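Local coordinates for cell wall surface anchor family protein (Streptococcus agalactiae serogroup V, PDB 3TW0) that serves as the adhesive tip pilin GBS104 of the pilus, binding magnesium through a von Willebrand factor A domain that probably mediates host attachment, at residues A40-I45 against I119-I124; K83-S88 against I272-R277; T96-T101 against L137-A142; I182-Y187 against V282-P287. The protein carries 2 engineered substitutions. One frame throughout, in Å; residues are numbered along the deposited sequence.

Interaction 1: A40-I45 against I119-I124; sequences AVEKLI and ILKSRI
Two helices on one face of the parallel sheet of the von Willebrand factor A domain meet where V41, E42 and I45 of helix 33-48 face L120, K121 and I124, at the end of helix 114-122 and just past it. I45 and L120 meet tip to tip, with I45 CD1 3.6 Å from L120 CD2. One turn earlier in helix 33-48, V41 and I124 lie side by side, running opposite ways. V41 CG1, anti to its backbone N (chi1 175°), lies 3.7 Å from I124 CD1. I124 CD1 also lies 3.8 Å from E42 CG. The fold is of the Rossmann-like α/β type, and these apolar side chains pack on its strands: V41 rests on V15 and L17 of strand 11-18, while L120 and I124 rest on strand 55-61. K121 and E42 carry the polar ends of the contact. The K121 side chain passes I45 in the opposite direction, K121 CG 3.9 Å from I45 CG2, and bends at chi3 (72°) before the ammonium forms a salt bridge with D46. The E42 carboxylate pairs instead with K126; E42 OE2 and K121 NZ remain 5.8 Å apart, their attraction probably only long-range. A water bridges the two segments, donating to E42 OE2 at 2.6 Å and to K121 O at 2.8 Å.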
# COMPACT_ATOMS: atom_id res chain seq x y z
N ALA A 40 2.37 -11.92 16.45
CA ALA A 40 1.89 -10.75 17.17
C ALA A 40 0.37 -10.67 17.06
O ALA A 40 -0.32 -10.47 18.07
CB ALA A 40 2.53 -9.49 16.62
N VAL A 41 -0.15 -10.83 15.85
CA VAL A 41 -1.62 -10.90 15.63
C VAL A 41 -2.29 -12.00 16.48
O VAL A 41 -3.25 -11.74 17.20
CB VAL A 41 -1.98 -11.07 14.14
CG1 VAL A 41 -3.51 -11.25 13.96
CG2 VAL A 41 -1.48 -9.89 13.34
N GLU A 42 -1.78 -13.23 16.41
CA GLU A 42 -2.28 -14.31 17.29
C GLU A 42 -2.38 -13.86 18.75
O GLU A 42 -3.39 -14.14 19.42
CB GLU A 42 -1.35 -15.52 17.22
CG GLU A 42 -1.71 -16.50 16.11
CD GLU A 42 -0.63 -17.53 15.82
OE1 GLU A 42 0.48 -17.46 16.40
OE2 GLU A 42 -0.89 -18.41 14.98
N LYS A 43 -1.35 -13.18 19.23
CA LYS A 43 -1.30 -12.73 20.63
C LYS A 43 -2.34 -11.65 20.88
O LYS A 43 -2.98 -11.61 21.93
CB LYS A 43 0.09 -12.21 21.02
CG LYS A 43 0.96 -13.17 21.84
CD LYS A 43 2.15 -13.76 21.03
CE LYS A 43 3.26 -12.72 20.77
NZ LYS A 43 3.52 -11.84 21.93
N LEU A 44 -2.52 -10.78 19.90
CA LEU A 44 -3.50 -9.70 20.07
C LEU A 44 -4.93 -10.26 20.11
O LEU A 44 -5.71 -9.95 21.01
CB LEU A 44 -3.30 -8.61 19.04
CG LEU A 44 -4.31 -7.49 19.24
CD1 LEU A 44 -3.94 -6.54 20.39
CD2 LEU A 44 -4.42 -6.76 17.99
N ILE A 45 -5.25 -11.12 19.14
CA ILE A 45 -6.54 -11.76 19.11
C ILE A 45 -6.84 -12.45 20.45
O ILE A 45 -7.90 -12.21 21.03
CB ILE A 45 -6.67 -12.78 17.92
CG1 ILE A 45 -6.47 -12.10 16.54
CG2 ILE A 45 -8.00 -13.51 17.98
CD1 ILE A 45 -7.56 -11.09 16.12
N ILE A 119 -11.69 -19.46 13.07
CA ILE A 119 -11.54 -19.32 11.62
C ILE A 119 -10.57 -18.17 11.32
O ILE A 119 -9.64 -18.34 10.52
CB ILE A 119 -12.87 -19.02 10.92
CG1 ILE A 119 -13.81 -20.20 11.07
CG2 ILE A 119 -12.64 -18.76 9.46
CD1 ILE A 119 -15.26 -19.82 10.87
N LEU A 120 -10.80 -17.02 11.96
CA LEU A 120 -9.89 -15.86 11.82
C LEU A 120 -8.43 -16.26 12.05
O LEU A 120 -7.57 -16.08 11.17
CB LEU A 120 -10.34 -14.73 12.76
CG LEU A 120 -9.68 -13.36 12.70
CD1 LEU A 120 -10.63 -12.32 13.28
CD2 LEU A 120 -8.36 -13.41 13.44
N LYS A 121 -8.15 -16.88 13.19
CA LYS A 121 -6.79 -17.25 13.54
C LYS A 121 -6.18 -18.29 12.56
O LYS A 121 -4.98 -18.24 12.31
CB LYS A 121 -6.71 -17.76 14.98
CG LYS A 121 -7.08 -16.75 16.07
CD LYS A 121 -6.91 -17.37 17.46
CE LYS A 121 -5.43 -17.51 17.77
NZ LYS A 121 -5.09 -18.32 19.00
N SER A 122 -7.00 -19.19 12.01
CA SER A 122 -6.54 -20.16 10.98
C SER A 122 -6.15 -19.45 9.67
O SER A 122 -5.37 -19.97 8.87
CB SER A 122 -7.61 -21.22 10.70
OG SER A 122 -8.61 -20.74 9.79
N ARG A 123 -6.69 -18.26 9.46
CA ARG A 123 -6.40 -17.51 8.25
C ARG A 123 -5.18 -16.56 8.35
O ARG A 123 -4.82 -15.89 7.37
CB ARG A 123 -7.63 -16.75 7.83
CG ARG A 123 -8.71 -17.65 7.27
CD ARG A 123 -9.82 -16.82 6.72
NE ARG A 123 -10.97 -17.65 6.41
CZ ARG A 123 -12.19 -17.18 6.20
NH1 ARG A 123 -12.44 -15.89 6.27
NH2 ARG A 123 -13.17 -18.01 5.90
N ILE A 124 -4.55 -16.52 9.53
CA ILE A 124 -3.38 -15.68 9.75
C ILE A 124 -2.17 -16.30 9.01
O ILE A 124 -1.67 -17.34 9.41
CB ILE A 124 -3.07 -15.55 11.27
CG1 ILE A 124 -4.15 -14.74 12.00
CG2 ILE A 124 -1.71 -14.91 11.53
CD1 ILE A 124 -4.04 -14.89 13.52
O HOH W 1 -3.49 -18.69 14.67

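Interaction 2: K83-S88 against I272-R277; sequences KALNDS and IYLYWR
L85 reaches from strand 84-85 toward I272 and L274 of strand 271-276, two strands that each pair antiparallel with strand 70-78 in the antiparallel sheet of the protein. From CB, which does not itself point at the other segment, the chain turns into the crowded position: CG stands between the backbone N and the carbonyl carbon (chi1 69°), and CG then forks into two methyls, each with its own neighbour. L85 CD1 meets I272 CD1 tip to tip at 4.1 Å. L85 CD2 packs 3.9 Å from L274 CD2, the two leucine side chains crossing at about a right angle. The other branch of L274, CD1, lies 4.0 Å from D87 OD2, a carboxylate oxygen beside a methyl and no more than a van der Waals contact. Y250 of strand 249-251 packs against L85, D87 and L274 alike. No hydrogen bond joins the two segments. Further along, the R277 chain bends at chi3 (69°), and its guanidinium donates from NH1 to K75 O. A84 CB sits over the centre of one face of that flat group, 3.6 Å from R277 CZ.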
# COMPACT_ATOMS: atom_id res chain seq x y z
N LYS A 83 3.53 3.63 -23.72
CA LYS A 83 3.02 2.31 -24.16
C LYS A 83 3.74 1.23 -23.37
O LYS A 83 4.95 1.21 -23.32
CB LYS A 83 3.23 2.09 -25.65
CG LYS A 83 2.59 0.80 -26.13
CD LYS A 83 2.39 0.82 -27.63
CE LYS A 83 1.00 0.25 -27.96
NZ LYS A 83 1.14 -1.18 -28.05
N ALA A 84 2.98 0.32 -22.77
CA ALA A 84 3.48 -0.54 -21.73
C ALA A 84 4.09 -1.86 -22.25
O ALA A 84 3.60 -2.46 -23.19
CB ALA A 84 2.39 -0.82 -20.72
N LEU A 85 5.18 -2.31 -21.61
CA LEU A 85 5.71 -3.65 -21.87
C LEU A 85 6.35 -4.24 -20.63
O LEU A 85 6.81 -3.51 -19.75
CB LEU A 85 6.71 -3.66 -23.05
CG LEU A 85 8.07 -3.00 -22.96
CD1 LEU A 85 8.96 -3.46 -24.16
CD2 LEU A 85 7.95 -1.50 -22.96
N ASN A 86 6.39 -5.56 -20.57
CA ASN A 86 7.06 -6.25 -19.47
C ASN A 86 8.43 -6.72 -19.96
O ASN A 86 8.50 -7.55 -20.86
CB ASN A 86 6.20 -7.43 -19.01
CG ASN A 86 6.59 -7.95 -17.63
OD1 ASN A 86 7.77 -7.99 -17.26
ND2 ASN A 86 5.59 -8.37 -16.85
N ASP A 87 9.51 -6.19 -19.39
CA ASP A 87 10.88 -6.61 -19.76
C ASP A 87 11.47 -7.78 -18.92
O ASP A 87 12.64 -8.12 -19.06
CB ASP A 87 11.84 -5.42 -19.75
CG ASP A 87 12.13 -4.92 -18.34
OD1 ASP A 87 11.21 -4.94 -17.48
OD2 ASP A 87 13.28 -4.49 -18.08
N SER A 88 10.68 -8.38 -18.04
CA SER A 88 11.16 -9.54 -17.28
C SER A 88 11.52 -10.72 -18.20
O SER A 88 10.94 -10.90 -19.27
CB SER A 88 10.12 -9.96 -16.23
OG SER A 88 10.26 -11.32 -15.88
N ILE A 272 13.66 -0.15 -27.92
CA ILE A 272 12.65 0.60 -27.18
C ILE A 272 13.28 1.08 -25.87
O ILE A 272 13.59 0.26 -24.98
CB ILE A 272 11.41 -0.25 -26.87
CG1 ILE A 272 10.81 -0.84 -28.16
CG2 ILE A 272 10.38 0.56 -26.11
CD1 ILE A 272 9.72 -1.83 -27.89
N TYR A 273 13.51 2.39 -25.78
CA TYR A 273 14.08 2.97 -24.56
C TYR A 273 12.99 2.97 -23.50
O TYR A 273 11.84 3.30 -23.79
CB TYR A 273 14.66 4.36 -24.84
CG TYR A 273 15.96 4.22 -25.60
CD1 TYR A 273 15.97 4.07 -27.01
CD2 TYR A 273 17.18 4.14 -24.91
CE1 TYR A 273 17.18 3.89 -27.71
CE2 TYR A 273 18.39 3.97 -25.60
CZ TYR A 273 18.38 3.84 -27.00
OH TYR A 273 19.58 3.67 -27.66
N LEU A 274 13.38 2.57 -22.28
CA LEU A 274 12.46 2.23 -21.20
C LEU A 274 12.26 3.37 -20.19
O LEU A 274 13.21 4.04 -19.78
CB LEU A 274 12.94 0.96 -20.48
CG LEU A 274 13.05 -0.26 -21.42
CD1 LEU A 274 13.63 -1.41 -20.68
CD2 LEU A 274 11.70 -0.67 -22.06
N TYR A 275 10.99 3.58 -19.83
CA TYR A 275 10.56 4.54 -18.83
C TYR A 275 9.69 3.80 -17.82
O TYR A 275 9.02 2.79 -18.14
CB TYR A 275 9.70 5.67 -19.47
CG TYR A 275 10.44 6.49 -20.51
CD1 TYR A 275 10.77 5.95 -21.75
CD2 TYR A 275 10.81 7.80 -20.25
CE1 TYR A 275 11.46 6.67 -22.69
CE2 TYR A 275 11.51 8.55 -21.21
CZ TYR A 275 11.82 7.97 -22.42
OH TYR A 275 12.50 8.65 -23.37
N TRP A 276 9.71 4.29 -16.58
CA TRP A 276 8.78 3.83 -15.58
C TRP A 276 7.39 4.17 -16.11
O TRP A 276 7.21 5.20 -16.77
CB TRP A 276 9.03 4.59 -14.28
CG TRP A 276 10.42 4.40 -13.74
CD1 TRP A 276 11.39 5.34 -13.60
CD2 TRP A 276 10.97 3.18 -13.25
NE1 TRP A 276 12.52 4.78 -13.06
CE2 TRP A 276 12.29 3.45 -12.83
CE3 TRP A 276 10.48 1.87 -13.12
CZ2 TRP A 276 13.12 2.47 -12.29
CZ3 TRP A 276 11.30 0.90 -12.59
CH2 TRP A 276 12.60 1.21 -12.17
N ARG A 277 6.41 3.31 -15.87
CA ARG A 277 5.03 3.64 -16.24
C ARG A 277 4.61 4.86 -15.39
O ARG A 277 5.12 5.03 -14.26
CB ARG A 277 4.11 2.45 -16.00
CG ARG A 277 4.43 1.26 -16.87
CD ARG A 277 3.39 0.15 -16.69
NE ARG A 277 2.13 0.56 -17.26
CZ ARG A 277 1.04 -0.19 -17.40
NH1 ARG A 277 1.01 -1.46 -17.04
NH2 ARG A 277 -0.04 0.34 -17.94

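Interaction 3: T96-T101 against L137-A142; sequences TTFTAT and LYQFGA
The F98 ring carries Q139 CG over the centre of one face, a CH-pi contact in which CG lies 3.6 Å from the ring centroid and only 2° off the normal. The glutamine chain bends at chi2 (-52°), turning CD back across the ring. The amide plane is inclined 32° to the phenyl ring, with Q139 OE1 3.7 Å from F98 CE2, while NE2 turns to R135 O. W91 meets the F98 ring edge-to-face. The second ring, F140, points its far end at the backbone of strand 97-101: T99 CA and T99 N lie at its edge near the ring plane, and F98 O and A100 N approach obliquely. F140 CZ is 3.3 Å from F98 O. F140 CE2 packs against two side chains of the strand, 3.7 Å from A100 CB and 4.0 Å from F98 CB. L137 completes the contact with one methyl, CD2, which touches A100 CB at 4.0 Å and T101 O at 3.6 Å. No hydrogen bond crosses between the segments; F140 is backbone-bonded to S63 instead, and its ring also packs on V73. This is a loop laid against a strand of the antiparallel sheet, immediately before T143, a magnesium ligand. Together with S20 and S22 that threonine forms the site seen here, consistent with the metal-ion-dependent adhesion site of von Willebrand factor A domains.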
# COMPACT_ATOMS: atom_id res chain seq x y z
N THR A 96 1.20 -6.96 -19.04
CA THR A 96 1.29 -5.69 -18.34
C THR A 96 0.17 -5.47 -17.34
O THR A 96 0.05 -4.38 -16.76
CB THR A 96 1.37 -4.51 -19.33
OG1 THR A 96 0.21 -4.52 -20.17
CG2 THR A 96 2.64 -4.62 -20.19
N THR A 97 -0.66 -6.51 -17.19
CA THR A 97 -1.60 -6.65 -16.09
C THR A 97 -1.54 -8.11 -15.67
O THR A 97 -1.13 -8.99 -16.46
CB THR A 97 -3.07 -6.31 -16.47
OG1 THR A 97 -3.52 -7.17 -17.53
CG2 THR A 97 -3.22 -4.83 -16.88
N PHE A 98 -1.89 -8.37 -14.40
CA PHE A 98 -2.01 -9.73 -13.89
C PHE A 98 -3.33 -9.83 -13.18
O PHE A 98 -3.74 -8.87 -12.50
CB PHE A 98 -0.91 -10.05 -12.90
CG PHE A 98 0.44 -10.25 -13.52
CD1 PHE A 98 0.87 -11.53 -13.84
CD2 PHE A 98 1.27 -9.17 -13.75
CE1 PHE A 98 2.14 -11.72 -14.39
CE2 PHE A 98 2.53 -9.34 -14.30
CZ PHE A 98 2.96 -10.63 -14.63
N THR A 99 -3.96 -11.00 -13.28
CA THR A 99 -5.27 -11.20 -12.68
C THR A 99 -5.20 -12.54 -11.98
O THR A 99 -4.74 -13.52 -12.59
CB THR A 99 -6.38 -11.14 -13.76
OG1 THR A 99 -6.43 -9.81 -14.30
CG2 THR A 99 -7.75 -11.51 -13.21
N ALA A 100 -5.57 -12.58 -10.69
CA ALA A 100 -5.49 -13.82 -9.92
C ALA A 100 -6.45 -13.82 -8.75
O ALA A 100 -7.01 -12.78 -8.39
CB ALA A 100 -4.08 -14.05 -9.38
N THR A 101 -6.59 -15.00 -8.14
CA THR A 101 -7.39 -15.18 -6.95
C THR A 101 -6.47 -15.08 -5.74
O THR A 101 -5.47 -15.82 -5.63
CB THR A 101 -8.12 -16.55 -6.98
OG1 THR A 101 -9.01 -16.57 -8.09
CG2 THR A 101 -8.91 -16.78 -5.71
N LEU A 137 1.33 -14.54 -7.79
CA LEU A 137 0.77 -13.88 -6.59
C LEU A 137 1.81 -12.93 -6.01
O LEU A 137 1.49 -12.01 -5.29
CB LEU A 137 0.33 -14.92 -5.56
CG LEU A 137 -1.03 -15.59 -5.82
CD1 LEU A 137 -1.38 -16.59 -4.69
CD2 LEU A 137 -2.10 -14.53 -5.90
N TYR A 138 3.07 -13.18 -6.35
CA TYR A 138 4.15 -12.25 -6.05
C TYR A 138 3.86 -10.87 -6.66
O TYR A 138 4.24 -9.87 -6.08
CB TYR A 138 5.49 -12.77 -6.61
CG TYR A 138 6.66 -11.86 -6.27
CD1 TYR A 138 7.28 -11.94 -5.02
CD2 TYR A 138 7.15 -10.93 -7.19
CE1 TYR A 138 8.34 -11.14 -4.70
CE2 TYR A 138 8.22 -10.11 -6.88
CZ TYR A 138 8.79 -10.21 -5.62
OH TYR A 138 9.85 -9.41 -5.28
N GLN A 139 3.18 -10.85 -7.80
CA GLN A 139 2.76 -9.60 -8.47
C GLN A 139 1.71 -8.76 -7.70
O GLN A 139 1.46 -7.59 -8.05
CB GLN A 139 2.16 -9.90 -9.85
CG GLN A 139 3.06 -10.69 -10.77
CD GLN A 139 4.44 -10.08 -10.89
OE1 GLN A 139 4.58 -8.91 -11.22
NE2 GLN A 139 5.47 -10.89 -10.65
N PHE A 140 1.08 -9.39 -6.71
CA PHE A 140 0.07 -8.75 -5.84
C PHE A 140 0.65 -8.38 -4.47
O PHE A 140 -0.10 -8.11 -3.50
CB PHE A 140 -1.16 -9.68 -5.71
CG PHE A 140 -1.87 -9.88 -7.01
CD1 PHE A 140 -3.00 -9.13 -7.32
CD2 PHE A 140 -1.37 -10.78 -7.95
CE1 PHE A 140 -3.65 -9.29 -8.55
CE2 PHE A 140 -2.02 -10.94 -9.20
CZ PHE A 140 -3.15 -10.21 -9.49
N GLY A 141 1.98 -8.29 -4.42
CA GLY A 141 2.72 -8.14 -3.16
C GLY A 141 3.20 -6.73 -2.83
O GLY A 141 4.08 -6.56 -2.02
N ALA A 142 2.60 -5.71 -3.44
CA ALA A 142 2.87 -4.30 -3.04
C ALA A 142 2.31 -3.96 -1.64
O ALA A 142 1.63 -4.75 -1.03
CB ALA A 142 2.31 -3.34 -4.11

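Interaction 4: I182-Y187 against V282-P287; sequences INFNPY and VYPFDP
Y283 crosses I182 at about a right angle and presents its hydroxyl to the backbone of the other loop: I182 N donates to Y283 OH across 3.1 Å in a nearly straight bond, with an N-H...O angle of 173°. Y283 OH also lies 3.8 Å from I182 CG1, and I182 O is at the edge of the tyrosine ring. F184 is held between two aliphatic groups on opposite faces. I182 CG2 of its own loop is above one, offset toward the rim; P284 CG covers the other as a CH-pi contact, 3.8 Å from the F184 ring centroid and 19° off the normal. Y283 CE2 comes up to the edge of the F184 ring, 4.0 Å from F184 CD2. Both segments are irregular loops away from the magnesium site, one following strand 165-172 of the parallel sheet and the other following strand 271-276 of the antiparallel sheet. The peptide bond before P284 is cis. Helix 192-201 packs beside them: Y192 touches F184, P186 and P284. Farther along, two prolines meet at about a right angle, with P186 CB 3.5 Å from P287 CD. Y187 crosses P287 obliquely, Y187 OH 3.5 Å from P287 CG, while P186 CG sits over the centre of the Y187 ring. N185 OD1 accepts from Y187 N across 2.8 Å, an Asx turn.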
# COMPACT_ATOMS: atom_id res chain seq x y z
N ILE A 182 -4.28 11.70 -5.55
CA ILE A 182 -4.93 12.95 -5.18
C ILE A 182 -5.49 13.58 -6.46
O ILE A 182 -4.79 13.68 -7.48
CB ILE A 182 -3.94 13.89 -4.47
CG1 ILE A 182 -3.53 13.28 -3.13
CG2 ILE A 182 -4.57 15.29 -4.27
CD1 ILE A 182 -2.27 13.93 -2.45
N ASN A 183 -6.77 13.97 -6.43
CA ASN A 183 -7.43 14.44 -7.66
C ASN A 183 -7.14 15.88 -8.06
O ASN A 183 -8.05 16.70 -8.11
CB ASN A 183 -8.96 14.22 -7.60
CG ASN A 183 -9.63 14.20 -8.98
OD1 ASN A 183 -8.97 14.14 -10.03
ND2 ASN A 183 -10.96 14.25 -8.97
N PHE A 184 -5.89 16.17 -8.37
CA PHE A 184 -5.52 17.45 -8.95
C PHE A 184 -6.21 17.73 -10.31
O PHE A 184 -6.51 16.80 -11.11
CB PHE A 184 -4.01 17.55 -9.14
CG PHE A 184 -3.23 17.57 -7.85
CD1 PHE A 184 -3.13 18.74 -7.10
CD2 PHE A 184 -2.57 16.43 -7.40
CE1 PHE A 184 -2.40 18.78 -5.89
CE2 PHE A 184 -1.83 16.46 -6.22
CZ PHE A 184 -1.75 17.65 -5.45
N ASN A 185 -6.46 19.00 -10.58
CA ASN A 185 -7.16 19.38 -11.79
C ASN A 185 -6.20 20.10 -12.74
O ASN A 185 -5.78 21.23 -12.48
CB ASN A 185 -8.39 20.23 -11.46
CG ASN A 185 -9.21 20.57 -12.70
OD1 ASN A 185 -8.72 20.48 -13.83
ND2 ASN A 185 -10.45 21.00 -12.48
N PRO A 186 -5.80 19.42 -13.84
CA PRO A 186 -4.77 19.97 -14.69
C PRO A 186 -5.31 21.04 -15.62
O PRO A 186 -4.54 21.67 -16.34
CB PRO A 186 -4.32 18.75 -15.51
CG PRO A 186 -5.48 17.91 -15.61
CD PRO A 186 -6.27 18.10 -14.32
N TYR A 187 -6.62 21.27 -15.58
CA TYR A 187 -7.27 22.04 -16.63
C TYR A 187 -7.72 23.40 -16.16
O TYR A 187 -8.38 24.11 -16.88
CB TYR A 187 -8.44 21.24 -17.21
CG TYR A 187 -7.96 19.97 -17.91
CD1 TYR A 187 -6.78 19.97 -18.66
CD2 TYR A 187 -8.68 18.78 -17.81
CE1 TYR A 187 -6.32 18.82 -19.30
CE2 TYR A 187 -8.25 17.62 -18.46
CZ TYR A 187 -7.06 17.65 -19.20
OH TYR A 187 -6.61 16.53 -19.85
N VAL A 282 6.65 11.20 -10.14
CA VAL A 282 6.22 12.34 -9.31
C VAL A 282 5.01 12.95 -10.02
O VAL A 282 4.97 13.01 -11.25
CB VAL A 282 7.36 13.36 -9.12
CG1 VAL A 282 6.86 14.65 -8.47
CG2 VAL A 282 8.43 12.75 -8.27
N TYR A 283 3.99 13.32 -9.25
CA TYR A 283 2.82 13.93 -9.85
C TYR A 283 2.29 15.02 -8.90
O TYR A 283 2.69 15.10 -7.74
CB TYR A 283 1.73 12.87 -10.17
CG TYR A 283 0.93 12.47 -8.94
CD1 TYR A 283 1.45 11.56 -8.03
CD2 TYR A 283 -0.31 13.03 -8.69
CE1 TYR A 283 0.73 11.19 -6.90
CE2 TYR A 283 -1.05 12.68 -7.53
CZ TYR A 283 -0.51 11.77 -6.65
OH TYR A 283 -1.21 11.42 -5.55
N PRO A 284 1.38 15.86 -9.37
CA PRO A 284 0.72 15.86 -10.69
C PRO A 284 1.65 16.31 -11.82
O PRO A 284 2.68 16.93 -11.58
CB PRO A 284 -0.42 16.85 -10.51
CG PRO A 284 0.12 17.82 -9.46
CD PRO A 284 1.05 17.08 -8.59
N PHE A 285 1.26 15.94 -13.05
CA PHE A 285 1.88 16.39 -14.29
C PHE A 285 0.76 16.59 -15.34
O PHE A 285 -0.28 15.90 -15.27
CB PHE A 285 2.92 15.36 -14.78
CG PHE A 285 2.36 13.96 -14.97
CD1 PHE A 285 1.68 13.61 -16.13
CD2 PHE A 285 2.51 12.99 -13.98
CE1 PHE A 285 1.14 12.33 -16.29
CE2 PHE A 285 2.00 11.70 -14.15
CZ PHE A 285 1.31 11.37 -15.32
N ASP A 286 0.95 17.52 -16.26
CA ASP A 286 -0.01 17.82 -17.31
C ASP A 286 -0.19 16.57 -18.14
O ASP A 286 0.79 16.02 -18.64
CB ASP A 286 0.50 18.95 -18.21
CG ASP A 286 -0.54 19.40 -19.25
OD1 ASP A 286 -0.85 20.60 -19.25
OD2 ASP A 286 -1.03 18.59 -20.06
N PRO A 287 -1.43 16.10 -18.28
CA PRO A 287 -1.57 14.81 -18.95
C PRO A 287 -1.30 14.90 -20.46
O PRO A 287 -0.98 13.88 -21.08
CB PRO A 287 -3.03 14.41 -18.66
CG PRO A 287 -3.70 15.62 -18.10
CD PRO A 287 -2.72 16.73 -17.94

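Overall arrangement
Interactions 2 and 3 are the pair in direct contact: centres about 17 Å apart, both reach the antiparallel sheet, and R277 NH1 lies 3.1 Å from T96 O, a weak hydrogen bond. Interaction 4 comes within about 7 Å of interaction 2 at nearest atoms. Interaction 1 lies on the parallel sheet, with its centre about 40 Å from that of interaction 2 and 41 Å from that of interaction 4, across the chain's centre from both. The F140 side chain of interaction 3 is about 12 Å from the bound magnesium ion. In interaction 1, the V41 side chain is about 9 Å from that of D18, a magnesium-binding residue with no ion bound in this model.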